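Local atomic coordinates of DNA polymerase (Pyrobaculum calidifontis, PDB entry 5MDN), a protein that probably extends DNA strands by adding nucleotides from deoxyribonucleoside triphosphates, releasing diphosphate, as a magnesium-binding family B DNA polymerase. Residues Met1-Val13 / Arg20-Leu33. Sequence-based numbering, arbitrary orientation.
With MG (magnesium ion), chain C.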
# COMPACT_ATOMS: atom_id res chain seq x y z
N MET A 1 33.13 2.37 8.77
CA MET A 1 31.95 2.51 9.62
C MET A 1 30.77 1.71 9.06
O MET A 1 30.75 1.34 7.88
CB MET A 1 31.56 3.99 9.77
CG MET A 1 31.15 4.67 8.47
SD MET A 1 30.54 6.36 8.72
CE MET A 1 28.96 6.02 9.48
N ARG A 2 29.78 1.44 9.91
CA ARG A 2 28.53 0.79 9.54
C ARG A 2 27.39 1.79 9.75
O ARG A 2 27.37 2.51 10.76
CB ARG A 2 28.33 -0.49 10.36
CG ARG A 2 28.48 -0.27 11.86
CD ARG A 2 28.37 -1.54 12.70
NE ARG A 2 28.14 -1.22 14.10
CZ ARG A 2 27.75 -2.10 15.02
NH1 ARG A 2 27.55 -3.36 14.68
NH2 ARG A 2 27.56 -1.71 16.28
N PHE A 3 26.45 1.85 8.80
CA PHE A 3 25.71 3.10 8.60
C PHE A 3 24.20 2.98 8.78
O PHE A 3 23.62 3.84 9.45
CB PHE A 3 26.02 3.67 7.21
CG PHE A 3 25.29 4.95 6.93
CD1 PHE A 3 25.31 5.98 7.85
CD2 PHE A 3 24.59 5.12 5.75
CE1 PHE A 3 24.64 7.15 7.61
CE2 PHE A 3 23.92 6.29 5.50
CZ PHE A 3 23.94 7.31 6.43
N TRP A 4 23.54 2.01 8.14
CA TRP A 4 22.08 1.88 8.23
C TRP A 4 21.35 3.13 7.73
O TRP A 4 21.12 4.06 8.51
CB TRP A 4 21.64 1.60 9.67
CG TRP A 4 20.16 1.35 9.81
CD1 TRP A 4 19.19 2.30 10.00
CD2 TRP A 4 19.49 0.10 9.77
NE1 TRP A 4 17.96 1.71 10.08
CE2 TRP A 4 18.11 0.36 9.94
CE3 TRP A 4 19.91 -1.23 9.62
CZ2 TRP A 4 17.16 -0.66 9.96
CZ3 TRP A 4 18.96 -2.23 9.63
CH2 TRP A 4 17.60 -1.94 9.79
N PRO A 5 20.93 3.17 6.46
CA PRO A 5 20.32 4.40 5.93
C PRO A 5 18.84 4.49 6.28
O PRO A 5 18.09 3.52 6.15
CB PRO A 5 20.52 4.26 4.41
CG PRO A 5 21.56 3.18 4.24
CD PRO A 5 21.31 2.25 5.39
N LEU A 6 18.43 5.68 6.74
CA LEU A 6 17.02 6.01 6.95
C LEU A 6 16.40 6.73 5.75
O LEU A 6 15.36 6.31 5.24
CB LEU A 6 16.86 6.87 8.20
CG LEU A 6 16.56 6.18 9.53
CD1 LEU A 6 16.69 7.17 10.67
CD2 LEU A 6 15.17 5.57 9.52
N ASP A 7 17.03 7.82 5.31
CA ASP A 7 16.48 8.69 4.28
C ASP A 7 17.59 9.15 3.36
O ASP A 7 18.76 9.23 3.76
CB ASP A 7 15.77 9.90 4.90
CG ASP A 7 14.93 10.66 3.90
OD1 ASP A 7 14.60 10.08 2.85
OD2 ASP A 7 14.60 11.83 4.17
N ALA A 8 17.23 9.44 2.11
CA ALA A 8 18.18 9.93 1.12
C ALA A 8 17.58 11.11 0.37
O ALA A 8 16.39 11.11 0.03
CB ALA A 8 18.55 8.82 0.13
N THR A 9 18.41 12.12 0.11
CA THR A 9 18.02 13.33 -0.60
C THR A 9 19.15 13.74 -1.53
O THR A 9 20.19 13.07 -1.61
CB THR A 9 17.69 14.49 0.37
OG1 THR A 9 18.87 14.86 1.08
CG2 THR A 9 16.60 14.10 1.35
N TYR A 10 18.94 14.84 -2.26
CA TYR A 10 20.03 15.43 -3.03
C TYR A 10 19.73 16.90 -3.27
O TYR A 10 18.57 17.30 -3.39
CB TYR A 10 20.25 14.70 -4.36
CG TYR A 10 19.33 15.12 -5.49
CD1 TYR A 10 18.07 14.54 -5.65
CD2 TYR A 10 19.72 16.09 -6.41
CE1 TYR A 10 17.24 14.92 -6.68
CE2 TYR A 10 18.89 16.47 -7.44
CZ TYR A 10 17.65 15.89 -7.58
OH TYR A 10 16.82 16.27 -8.61
N SER A 11 20.80 17.69 -3.35
CA SER A 11 20.74 19.09 -3.74
C SER A 11 21.63 19.30 -4.96
O SER A 11 22.35 18.40 -5.40
CB SER A 11 21.18 20.00 -2.58
OG SER A 11 22.53 19.75 -2.22
N VAL A 12 21.57 20.51 -5.50
CA VAL A 12 22.43 20.92 -6.62
C VAL A 12 23.23 22.12 -6.14
O VAL A 12 22.84 23.28 -6.33
CB VAL A 12 21.62 21.25 -7.88
CG1 VAL A 12 22.56 21.50 -9.06
CG2 VAL A 12 20.66 20.11 -8.21
N VAL A 13 24.37 21.85 -5.51
CA VAL A 13 25.20 22.91 -4.94
C VAL A 13 26.00 23.59 -6.05
O VAL A 13 27.13 23.20 -6.36
CB VAL A 13 26.11 22.34 -3.82
CG1 VAL A 13 26.82 21.06 -4.27
CG2 VAL A 13 27.10 23.39 -3.32
N ARG A 20 22.88 13.03 -0.52
CA ARG A 20 22.95 12.91 0.93
C ARG A 20 22.19 11.67 1.39
O ARG A 20 21.11 11.37 0.87
CB ARG A 20 22.37 14.16 1.61
CG ARG A 20 22.99 15.47 1.15
CD ARG A 20 22.85 16.54 2.22
NE ARG A 20 23.55 17.76 1.86
CZ ARG A 20 22.98 18.80 1.26
NH1 ARG A 20 21.70 18.76 0.94
NH2 ARG A 20 23.70 19.88 0.97
N VAL A 21 22.76 10.96 2.36
CA VAL A 21 22.14 9.78 2.95
C VAL A 21 22.20 9.92 4.46
O VAL A 21 23.29 10.04 5.03
CB VAL A 21 22.82 8.47 2.50
CG1 VAL A 21 21.94 7.28 2.84
CG2 VAL A 21 23.13 8.50 1.01
N PHE A 22 21.04 9.91 5.11
CA PHE A 22 20.93 10.05 6.56
C PHE A 22 20.74 8.68 7.20
O PHE A 22 19.98 7.85 6.69
CB PHE A 22 19.77 10.97 6.93
CG PHE A 22 19.83 12.33 6.29
CD1 PHE A 22 19.36 12.53 5.00
CD2 PHE A 22 20.35 13.41 6.98
CE1 PHE A 22 19.41 13.77 4.41
CE2 PHE A 22 20.41 14.66 6.39
CZ PHE A 22 19.94 14.84 5.10
N GLY A 23 21.43 8.44 8.31
CA GLY A 23 21.38 7.14 8.93
C GLY A 23 21.92 7.14 10.34
O GLY A 23 22.09 8.18 10.97
N VAL A 24 22.21 5.93 10.83
CA VAL A 24 22.58 5.68 12.23
C VAL A 24 23.87 4.87 12.24
O VAL A 24 23.85 3.66 11.99
CB VAL A 24 21.48 4.95 13.00
CG1 VAL A 24 21.93 4.64 14.42
CG2 VAL A 24 20.19 5.77 13.01
N ASP A 25 24.98 5.52 12.59
CA ASP A 25 26.28 4.87 12.52
C ASP A 25 26.38 3.73 13.54
O ASP A 25 25.46 3.48 14.33
CB ASP A 25 27.41 5.89 12.74
CG ASP A 25 27.43 6.44 14.15
OD1 ASP A 25 26.47 6.21 14.91
OD2 ASP A 25 28.45 7.07 14.51
N GLY A 26 27.51 3.03 13.51
CA GLY A 26 27.74 1.91 14.41
C GLY A 26 27.75 2.26 15.88
O GLY A 26 27.50 1.38 16.71
N GLU A 27 28.04 3.51 16.22
CA GLU A 27 28.05 3.94 17.61
C GLU A 27 26.72 4.55 18.05
O GLU A 27 26.64 5.11 19.14
CB GLU A 27 29.20 4.93 17.84
CG GLU A 27 30.56 4.36 17.45
CD GLU A 27 31.71 5.26 17.86
OE1 GLU A 27 31.79 5.61 19.05
OE2 GLU A 27 32.54 5.61 16.99
N GLY A 28 25.69 4.44 17.22
CA GLY A 28 24.35 4.81 17.63
C GLY A 28 24.06 6.29 17.66
O GLY A 28 23.32 6.76 18.53
N ARG A 29 24.61 7.05 16.71
CA ARG A 29 24.34 8.48 16.60
C ARG A 29 23.99 8.81 15.15
O ARG A 29 24.52 8.20 14.22
CB ARG A 29 25.53 9.33 17.06
CG ARG A 29 26.84 8.88 16.46
CD ARG A 29 27.98 9.84 16.71
NE ARG A 29 29.02 9.68 15.70
CZ ARG A 29 29.74 10.68 15.20
NH1 ARG A 29 29.55 11.92 15.62
NH2 ARG A 29 30.67 10.43 14.28
N ARG A 30 23.11 9.79 14.98
CA ARG A 30 22.55 10.09 13.68
C ARG A 30 23.52 10.97 12.90
O ARG A 30 23.90 12.05 13.35
CB ARG A 30 21.19 10.79 13.82
CG ARG A 30 20.02 9.86 14.16
CD ARG A 30 20.07 9.38 15.61
NE ARG A 30 18.99 8.45 15.93
CZ ARG A 30 19.18 7.18 16.27
NH1 ARG A 30 20.41 6.69 16.36
NH2 ARG A 30 18.14 6.40 16.54
N VAL A 31 23.92 10.50 11.71
CA VAL A 31 24.90 11.18 10.88
C VAL A 31 24.36 11.26 9.46
O VAL A 31 23.30 10.71 9.14
CB VAL A 31 26.28 10.48 10.89
CG1 VAL A 31 26.81 10.36 12.31
CG2 VAL A 31 26.19 9.12 10.23
N VAL A 32 25.10 11.95 8.60
CA VAL A 32 24.73 12.12 7.20
C VAL A 32 25.97 11.89 6.34
O VAL A 32 27.03 12.47 6.60
CB VAL A 32 24.11 13.51 6.92
CG1 VAL A 32 24.97 14.62 7.51
CG2 VAL A 32 23.91 13.71 5.43
N LEU A 33 25.84 11.03 5.33
CA LEU A 33 26.91 10.73 4.40
C LEU A 33 26.64 11.43 3.08
O LEU A 33 25.50 11.48 2.62
CB LEU A 33 27.05 9.22 4.18
CG LEU A 33 27.99 8.45 5.12
CD1 LEU A 33 27.59 8.62 6.58
CD2 LEU A 33 28.03 6.98 4.74
MG MG C . 12.57 10.91 1.63
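The carbonyl oxygen of F22 is gripped by two successive amides: L6 N lies 2.7 Å from F22 O and in its carbonyl plane, while D7 N gives a longer bond to the same oxygen, tilted from that plane. D7 O takes F22 N in return at 2.7 Å, and T9 and R20 exchange a further pair of backbone bonds. L6 and D7 thus share one partner, and the register slips by one residue. Just before this slip the F3 side chain leaves its backbone pointing away, yet its ring comes back against segment 20-33. With CG anti to the backbone N (chi1 180°), the ring is laid against the sheet: L33 lies over one face, its CD1 3.9 Å from the centroid of the F3 ring in a CH-pi contact, V21 CG1 approaches F3 CE2 at 3.5 Å, and V31 CG2 sits at the rim. The ring also passes close to the backbone at G23, where no side chain intervenes. Further out, extended R2 runs across G26, and R2 NH2 reaches a lone pair of G26 O at 3.1 Å, nearly within the guanidinium plane. At the bulge, D7 OD1 binds the magnesium ion at 2.5 Å, with D363 completing the protein ligands, while G272 N holds D7 OD2. This is an antiparallel beta hairpin with a classic bulge, joined to strand 30-35 and carrying a magnesium ligand on its first strand.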